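AmbC (Sorangium cellulosum, PDB 5O15) catalyses both dehydration and heterocycle-forming cyclisation, as a bifunctional dehydratase-cyclase domain in the biosynthesis of the polyketide ambruticin. Local coordinates at residues G95-V103 and F114-G122; S41-L49 and R203-A212. All coordinates share one frame; numbering follows the deposited sequence. Where two conformers were deposited one is given.

Overall arrangement
From the N terminus, the chain runs along strand 34-41 into the loop segment 41-49, the first half of interaction 2. It then passes helix 61-75 and reaches the hairpin of interaction 1, where 95-103 and 114-122 close a short loop of ten residues. Much later, 203-212 returns to 41-49 and closes a loop of more than 150 residues. Interaction 1 lies wholly within that long loop. It builds part of the first hotdog sheet, whereas interaction 2 joins segments from the two hotdog halves. The centres are about 16 Å apart, but the contacts meet where Gly95 O probably accepts a hydrogen bond from Thr42 N.

Interaction 1: G95-V103 and F114-G122; sequences GAVTLQVTV and FAVHSRPDG
The imidazole of His117 meets the neighbouring strand with its edge, in an antiparallel beta hairpin of the first half of the double hotdog fold. Near the ring plane lie Thr102 OG1 and Gln100 O. Thr102 was modelled in two conformers; in the one given here its OG1 is hydrogen-bonded to His117 NE2 at 3.1 Å, and either atom could be the donor. His117 CD2 sits 3.1 Å from Gln100 O. His117 CG lies beside its own backbone N, with chi1 at -36°, and this swings the ring across to Thr102. The two side chains cross at about a right angle. The guanidinium of Arg119 is met obliquely by Thr98 CB, and Arg119 also touches Trp128.

Strands 96-103 and 112-120 pair from Val97 with Pro120 to Val103 with Phe114, and hydrogen-bonded pairs take turns with non-hydrogen-bonded ones. The hydrogen-bonded pairs are Thr98 with Arg119, Gln100 with His117, and Thr102 with Ala115. Each has two backbone bonds, including Thr98 N to Arg119 O at 2.8 Å and His117 N to Gln100 O at 2.9 Å. On its other edge, strand 96-103 bonds to strand 34-41.

The two faces of the hairpin differ. Thr98, Gln100, Thr102, Ala115, His117 and Arg119 share one face, where most of them are partly exposed. Leu99, Val101, Val103, Phe114, Val116 and Ser118 share the other, which is buried. Leu99, Val101, Phe114 and Val116 pack against helix 61-75, the helix that the sheet wraps in this half. Within the hairpin, Val101 CG2 lies 4.3 Å from Val116 CG2. Ser118 OG bonds to His131 NE2 on the next strand. Ser118 CB packs 4.0 Å from Leu99 CD2.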
# COMPACT_ATOMS: atom_id res chain seq x y z
N GLY A 95 9.49 -19.71 0.75
CA GLY A 95 8.83 -20.20 1.94
C GLY A 95 7.55 -19.45 2.16
O GLY A 95 6.98 -18.86 1.24
N ALA A 96 7.08 -19.47 3.40
CA ALA A 96 5.80 -18.85 3.72
C ALA A 96 5.82 -18.29 5.13
O ALA A 96 6.60 -18.73 5.98
CB ALA A 96 4.65 -19.84 3.56
N VAL A 97 4.98 -17.29 5.34
CA VAL A 97 4.72 -16.78 6.67
C VAL A 97 3.24 -16.96 6.97
O VAL A 97 2.38 -16.91 6.09
CB VAL A 97 5.13 -15.30 6.87
CG1 VAL A 97 6.62 -15.12 6.64
CG2 VAL A 97 4.35 -14.43 5.95
N THR A 98 2.96 -17.19 8.23
CA THR A 98 1.60 -17.21 8.71
C THR A 98 1.23 -15.78 9.11
O THR A 98 2.06 -15.05 9.65
CB THR A 98 1.48 -18.14 9.93
OG1 THR A 98 1.90 -19.46 9.55
CG2 THR A 98 0.06 -18.27 10.38
N LEU A 99 -0.01 -15.41 8.84
CA LEU A 99 -0.51 -14.08 9.13
C LEU A 99 -1.63 -14.15 10.16
O LEU A 99 -2.37 -15.13 10.24
CB LEU A 99 -1.12 -13.47 7.86
CG LEU A 99 -0.19 -13.31 6.66
CD1 LEU A 99 -0.97 -12.75 5.47
CD2 LEU A 99 0.91 -12.38 7.04
N GLN A 100 -1.78 -13.05 10.90
CA GLN A 100 -2.93 -12.91 11.78
C GLN A 100 -3.34 -11.45 11.79
O GLN A 100 -2.48 -10.58 11.95
CB GLN A 100 -2.63 -13.39 13.19
CG GLN A 100 -3.89 -13.55 14.03
CD GLN A 100 -3.63 -14.15 15.37
OE1 GLN A 100 -3.91 -13.53 16.41
NE2 GLN A 100 -3.12 -15.36 15.38
N VAL A 101 -4.62 -11.19 11.64
CA VAL A 101 -5.16 -9.86 11.84
C VAL A 101 -6.10 -9.95 13.04
O VAL A 101 -7.05 -10.73 13.03
CB VAL A 101 -5.91 -9.33 10.62
CG1 VAL A 101 -6.33 -7.93 10.90
CG2 VAL A 101 -4.99 -9.39 9.36
N THR A 102 -5.81 -9.15 14.05
CA THR A 102 -6.65 -9.08 15.25
C THR A 102 -7.52 -7.84 15.13
O THR A 102 -7.05 -6.77 14.73
CB THR A 102 -5.78 -9.11 16.54
OG1 THR A 102 -4.83 -8.07 16.55
CG2 THR A 102 -5.02 -10.37 16.66
N VAL A 103 -8.80 -7.97 15.49
CA VAL A 103 -9.72 -6.85 15.46
C VAL A 103 -10.40 -6.77 16.82
O VAL A 103 -10.95 -7.78 17.30
CB VAL A 103 -10.76 -6.96 14.33
CG1 VAL A 103 -11.60 -5.67 14.26
CG2 VAL A 103 -10.09 -7.20 12.96
N PHE A 114 -7.18 -2.52 15.43
CA PHE A 114 -6.73 -3.74 14.79
C PHE A 114 -5.22 -3.80 14.82
O PHE A 114 -4.55 -2.80 15.03
CB PHE A 114 -7.24 -3.85 13.33
CG PHE A 114 -6.53 -2.94 12.39
CD1 PHE A 114 -6.97 -1.65 12.17
CD2 PHE A 114 -5.38 -3.38 11.74
CE1 PHE A 114 -6.28 -0.81 11.33
CE2 PHE A 114 -4.68 -2.52 10.85
CZ PHE A 114 -5.13 -1.26 10.68
N ALA A 115 -4.68 -4.98 14.56
CA ALA A 115 -3.24 -5.17 14.39
C ALA A 115 -3.01 -6.26 13.36
O ALA A 115 -3.85 -7.14 13.18
CB ALA A 115 -2.51 -5.51 15.69
N VAL A 116 -1.86 -6.20 12.67
CA VAL A 116 -1.45 -7.20 11.69
C VAL A 116 -0.13 -7.78 12.15
O VAL A 116 0.80 -7.03 12.43
CB VAL A 116 -1.28 -6.57 10.30
CG1 VAL A 116 -0.86 -7.62 9.30
CG2 VAL A 116 -2.55 -5.86 9.90
N HIS A 117 -0.03 -9.12 12.17
CA HIS A 117 1.12 -9.84 12.69
C HIS A 117 1.51 -10.95 11.74
O HIS A 117 0.68 -11.43 10.96
CB HIS A 117 0.73 -10.53 13.98
CG HIS A 117 -0.23 -9.75 14.78
ND1 HIS A 117 0.22 -8.98 15.80
CD2 HIS A 117 -1.58 -9.57 14.72
CE1 HIS A 117 -0.80 -8.42 16.43
NE2 HIS A 117 -1.91 -8.75 15.78
N SER A 118 2.76 -11.40 11.85
CA SER A 118 3.17 -12.59 11.12
C SER A 118 4.13 -13.41 11.96
O SER A 118 4.70 -12.93 12.93
CB SER A 118 3.81 -12.23 9.78
OG SER A 118 5.16 -11.91 9.94
N ARG A 119 4.30 -14.65 11.54
CA ARG A 119 5.32 -15.51 12.11
C ARG A 119 5.80 -16.47 11.03
O ARG A 119 5.02 -16.81 10.13
CB ARG A 119 4.81 -16.27 13.34
CG ARG A 119 3.80 -17.35 13.06
CD ARG A 119 3.40 -18.13 14.34
NE ARG A 119 2.59 -19.28 13.96
CZ ARG A 119 1.72 -19.91 14.74
NH1 ARG A 119 1.50 -19.52 16.00
NH2 ARG A 119 1.05 -20.94 14.25
N PRO A 120 7.05 -16.92 11.09
CA PRO A 120 7.52 -17.87 10.07
C PRO A 120 6.66 -19.13 10.05
O PRO A 120 6.24 -19.63 11.09
CB PRO A 120 8.96 -18.19 10.52
CG PRO A 120 9.38 -17.05 11.37
CD PRO A 120 8.12 -16.54 12.03
N ASP A 121 6.39 -19.61 8.84
CA ASP A 121 5.47 -20.73 8.67
C ASP A 121 6.14 -22.02 9.10
O ASP A 121 7.30 -22.27 8.76
CB ASP A 121 5.06 -20.80 7.19
CG ASP A 121 4.07 -21.90 6.91
OD1 ASP A 121 2.95 -21.87 7.46
OD2 ASP A 121 4.40 -22.79 6.10
N GLY A 122 5.42 -22.82 9.88
CA GLY A 122 5.95 -24.08 10.37
C GLY A 122 6.30 -24.05 11.84
O GLY A 122 6.05 -25.01 12.57

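Interaction 2: S41-L49 and R203-A212; sequences STVEHAWVL and RAQDFGLHPA
Trp47 and His210 reach toward each other from opposite directions, and His210 CE1 sits over one face of the indole, toward its rim. The planes are 44° apart, an oblique meeting. His210 CE1 is the atom that dips closest, 3.4 Å from Trp47 CH2. This contact joins the two halves of the double hotdog fold. His210 and Pro211 open the His-Pro-Ala-Leu-Leu-Asp sequence, which in polyketide synthase dehydratases usually carries the active-site aspartate. The contact therefore probably lies close to the catalytic region.

Trp47 is the central side chain. Its CG stands between the backbone N and the carbonyl carbon, with chi1 at 63°, and this points the indole at the second segment. Val48 CG1 packs on the face away from His210. At the indole edge, near the ring plane, are Pro211 CB and Phe207 CZ. The side chains of Trp47 and Pro211 cross at about a right angle, and Trp47 CH2 and Pro211 CB are 4.0 Å apart. Ala212 CB lies 4.1 Å from Trp47 CZ3.

The pyrrole N-H of Trp47 fixes the turn of a neighbouring ring. Trp47 NE1 donates to His45 ND1 at 3.1 Å and lies in the plane of that imidazole. His45 CE1 then lies 3.9 Å from Phe207 CZ, in an oblique ring pair. Trp21 meets both His45 and Phe207 edge-to-face and completes the aromatic cluster. Arg203 was modelled in two conformers, and its very short approach to Glu44 O is doubtful.

His210 takes the N-cap position of helix 211-225. His210 ND1 accepts the backbone N-H of Ala212, with an N to ND1 distance of 3.0 Å and that nitrogen in the imidazole plane.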
# COMPACT_ATOMS: atom_id res chain seq x y z
N SER A 41 2.55 -17.30 0.96
CA SER A 41 3.64 -18.06 0.36
C SER A 41 4.34 -17.26 -0.73
O SER A 41 3.68 -16.73 -1.62
CB SER A 41 3.09 -19.33 -0.29
OG SER A 41 4.06 -19.92 -1.13
N THR A 42 5.67 -17.18 -0.65
CA THR A 42 6.44 -16.52 -1.69
C THR A 42 6.70 -17.43 -2.89
O THR A 42 7.31 -16.98 -3.87
CB THR A 42 7.77 -15.97 -1.14
OG1 THR A 42 8.63 -17.06 -0.74
CG2 THR A 42 7.56 -14.98 0.04
N VAL A 43 6.26 -18.68 -2.82
CA VAL A 43 6.18 -19.53 -4.00
C VAL A 43 4.91 -19.21 -4.78
O VAL A 43 4.95 -18.99 -5.99
CB VAL A 43 6.23 -21.01 -3.58
CG1 VAL A 43 6.20 -21.90 -4.80
CG2 VAL A 43 7.48 -21.29 -2.74
N GLU A 44 3.77 -19.16 -4.09
CA GLU A 44 2.51 -18.88 -4.79
C GLU A 44 2.42 -17.43 -5.22
O GLU A 44 1.86 -17.14 -6.29
CB GLU A 44 1.32 -19.24 -3.90
CG GLU A 44 1.31 -20.68 -3.38
CD GLU A 44 0.34 -20.90 -2.22
OE1 GLU A 44 -0.55 -20.04 -1.99
OE2 GLU A 44 0.48 -21.93 -1.52
N HIS A 45 2.99 -16.52 -4.43
CA HIS A 45 2.97 -15.09 -4.68
C HIS A 45 4.40 -14.60 -4.85
O HIS A 45 4.86 -13.72 -4.12
CB HIS A 45 2.26 -14.36 -3.54
CG HIS A 45 0.80 -14.64 -3.53
ND1 HIS A 45 -0.10 -13.93 -4.30
CD2 HIS A 45 0.09 -15.63 -2.95
CE1 HIS A 45 -1.30 -14.45 -4.17
NE2 HIS A 45 -1.20 -15.50 -3.36
N ALA A 46 5.10 -15.16 -5.83
CA ALA A 46 6.50 -14.80 -6.04
C ALA A 46 6.66 -13.32 -6.36
O ALA A 46 7.73 -12.77 -6.10
CB ALA A 46 7.11 -15.65 -7.16
N TRP A 47 5.62 -12.67 -6.88
CA TRP A 47 5.69 -11.24 -7.15
C TRP A 47 6.14 -10.42 -5.94
O TRP A 47 6.73 -9.35 -6.13
CB TRP A 47 4.37 -10.70 -7.69
CG TRP A 47 3.19 -10.82 -6.76
CD1 TRP A 47 2.32 -11.87 -6.66
CD2 TRP A 47 2.73 -9.84 -5.83
NE1 TRP A 47 1.37 -11.60 -5.70
CE2 TRP A 47 1.59 -10.36 -5.19
CE3 TRP A 47 3.17 -8.56 -5.48
CZ2 TRP A 47 0.90 -9.65 -4.25
CZ3 TRP A 47 2.47 -7.87 -4.51
CH2 TRP A 47 1.35 -8.43 -3.91
N VAL A 48 5.82 -10.85 -4.70
CA VAL A 48 6.18 -10.00 -3.57
C VAL A 48 7.69 -9.87 -3.46
O VAL A 48 8.19 -8.89 -2.90
CB VAL A 48 5.57 -10.51 -2.23
CG1 VAL A 48 4.07 -10.50 -2.33
CG2 VAL A 48 6.09 -11.88 -1.83
N LEU A 49 8.43 -10.86 -3.95
CA LEU A 49 9.89 -10.84 -3.90
C LEU A 49 10.50 -9.78 -4.80
O LEU A 49 11.70 -9.50 -4.69
CB LEU A 49 10.46 -12.22 -4.23
CG LEU A 49 10.04 -13.35 -3.28
CD1 LEU A 49 10.55 -14.70 -3.82
CD2 LEU A 49 10.55 -13.05 -1.88
N ARG A 203 -3.91 -11.96 -11.09
CA ARG A 203 -4.43 -12.14 -9.74
C ARG A 203 -5.13 -10.90 -9.21
O ARG A 203 -5.67 -10.95 -8.10
CB ARG A 203 -3.31 -12.51 -8.77
CG ARG A 203 -2.83 -13.94 -8.84
CD ARG A 203 -1.94 -14.25 -7.65
NE ARG A 203 -0.60 -14.68 -8.04
CZ ARG A 203 -0.13 -15.92 -7.96
NH1 ARG A 203 -0.89 -16.90 -7.49
NH2 ARG A 203 1.11 -16.18 -8.34
N ALA A 204 -5.15 -9.79 -9.95
CA ALA A 204 -5.70 -8.55 -9.40
C ALA A 204 -7.09 -8.77 -8.84
O ALA A 204 -7.43 -8.23 -7.77
CB ALA A 204 -5.73 -7.48 -10.48
N GLN A 205 -7.92 -9.54 -9.53
CA GLN A 205 -9.30 -9.75 -9.12
C GLN A 205 -9.43 -10.48 -7.79
O GLN A 205 -10.52 -10.47 -7.22
CB GLN A 205 -10.03 -10.53 -10.21
CG GLN A 205 -9.34 -11.84 -10.60
CD GLN A 205 -9.99 -12.49 -11.80
OE1 GLN A 205 -11.20 -12.40 -11.98
NE2 GLN A 205 -9.19 -13.14 -12.63
N ASP A 206 -8.35 -11.10 -7.28
CA ASP A 206 -8.40 -11.84 -6.03
C ASP A 206 -8.21 -10.94 -4.82
O ASP A 206 -8.52 -11.36 -3.69
CB ASP A 206 -7.31 -12.92 -6.02
CG ASP A 206 -7.46 -13.94 -7.16
OD1 ASP A 206 -8.58 -14.16 -7.67
OD2 ASP A 206 -6.43 -14.53 -7.53
N PHE A 207 -7.71 -9.72 -5.01
CA PHE A 207 -7.41 -8.81 -3.92
C PHE A 207 -8.47 -7.72 -3.85
O PHE A 207 -9.16 -7.44 -4.83
CB PHE A 207 -6.02 -8.17 -4.13
CG PHE A 207 -4.86 -9.12 -3.95
CD1 PHE A 207 -4.34 -9.34 -2.69
CD2 PHE A 207 -4.33 -9.82 -5.01
CE1 PHE A 207 -3.28 -10.22 -2.51
CE2 PHE A 207 -3.29 -10.70 -4.82
CZ PHE A 207 -2.76 -10.89 -3.57
N GLY A 208 -8.57 -7.08 -2.70
CA GLY A 208 -9.36 -5.87 -2.61
C GLY A 208 -8.72 -4.78 -3.46
O GLY A 208 -9.34 -4.25 -4.39
N LEU A 209 -7.48 -4.45 -3.15
CA LEU A 209 -6.65 -3.59 -3.98
C LEU A 209 -5.26 -4.20 -4.00
O LEU A 209 -4.55 -4.21 -2.98
CB LEU A 209 -6.65 -2.17 -3.45
CG LEU A 209 -5.83 -1.18 -4.27
CD1 LEU A 209 -6.22 -1.17 -5.75
CD2 LEU A 209 -5.95 0.20 -3.68
N HIS A 210 -4.88 -4.77 -5.15
CA HIS A 210 -3.63 -5.48 -5.22
C HIS A 210 -2.52 -4.57 -4.68
O HIS A 210 -2.37 -3.43 -5.14
CB HIS A 210 -3.33 -5.81 -6.69
CG HIS A 210 -2.24 -6.81 -6.87
ND1 HIS A 210 -0.93 -6.54 -6.54
CD2 HIS A 210 -2.26 -8.07 -7.37
CE1 HIS A 210 -0.18 -7.59 -6.85
NE2 HIS A 210 -0.96 -8.53 -7.36
N PRO A 211 -1.70 -5.06 -3.77
CA PRO A 211 -0.66 -4.19 -3.18
C PRO A 211 0.31 -3.60 -4.17
O PRO A 211 0.82 -2.50 -3.94
CB PRO A 211 0.02 -5.13 -2.18
CG PRO A 211 -1.07 -6.07 -1.76
CD PRO A 211 -1.87 -6.32 -3.02
N ALA A 212 0.59 -4.31 -5.27
CA ALA A 212 1.50 -3.73 -6.26
C ALA A 212 0.85 -2.60 -7.04
O ALA A 212 1.55 -1.72 -7.54
CB ALA A 212 2.02 -4.81 -7.21
O HOH W 1 3.75 -14.06 -8.81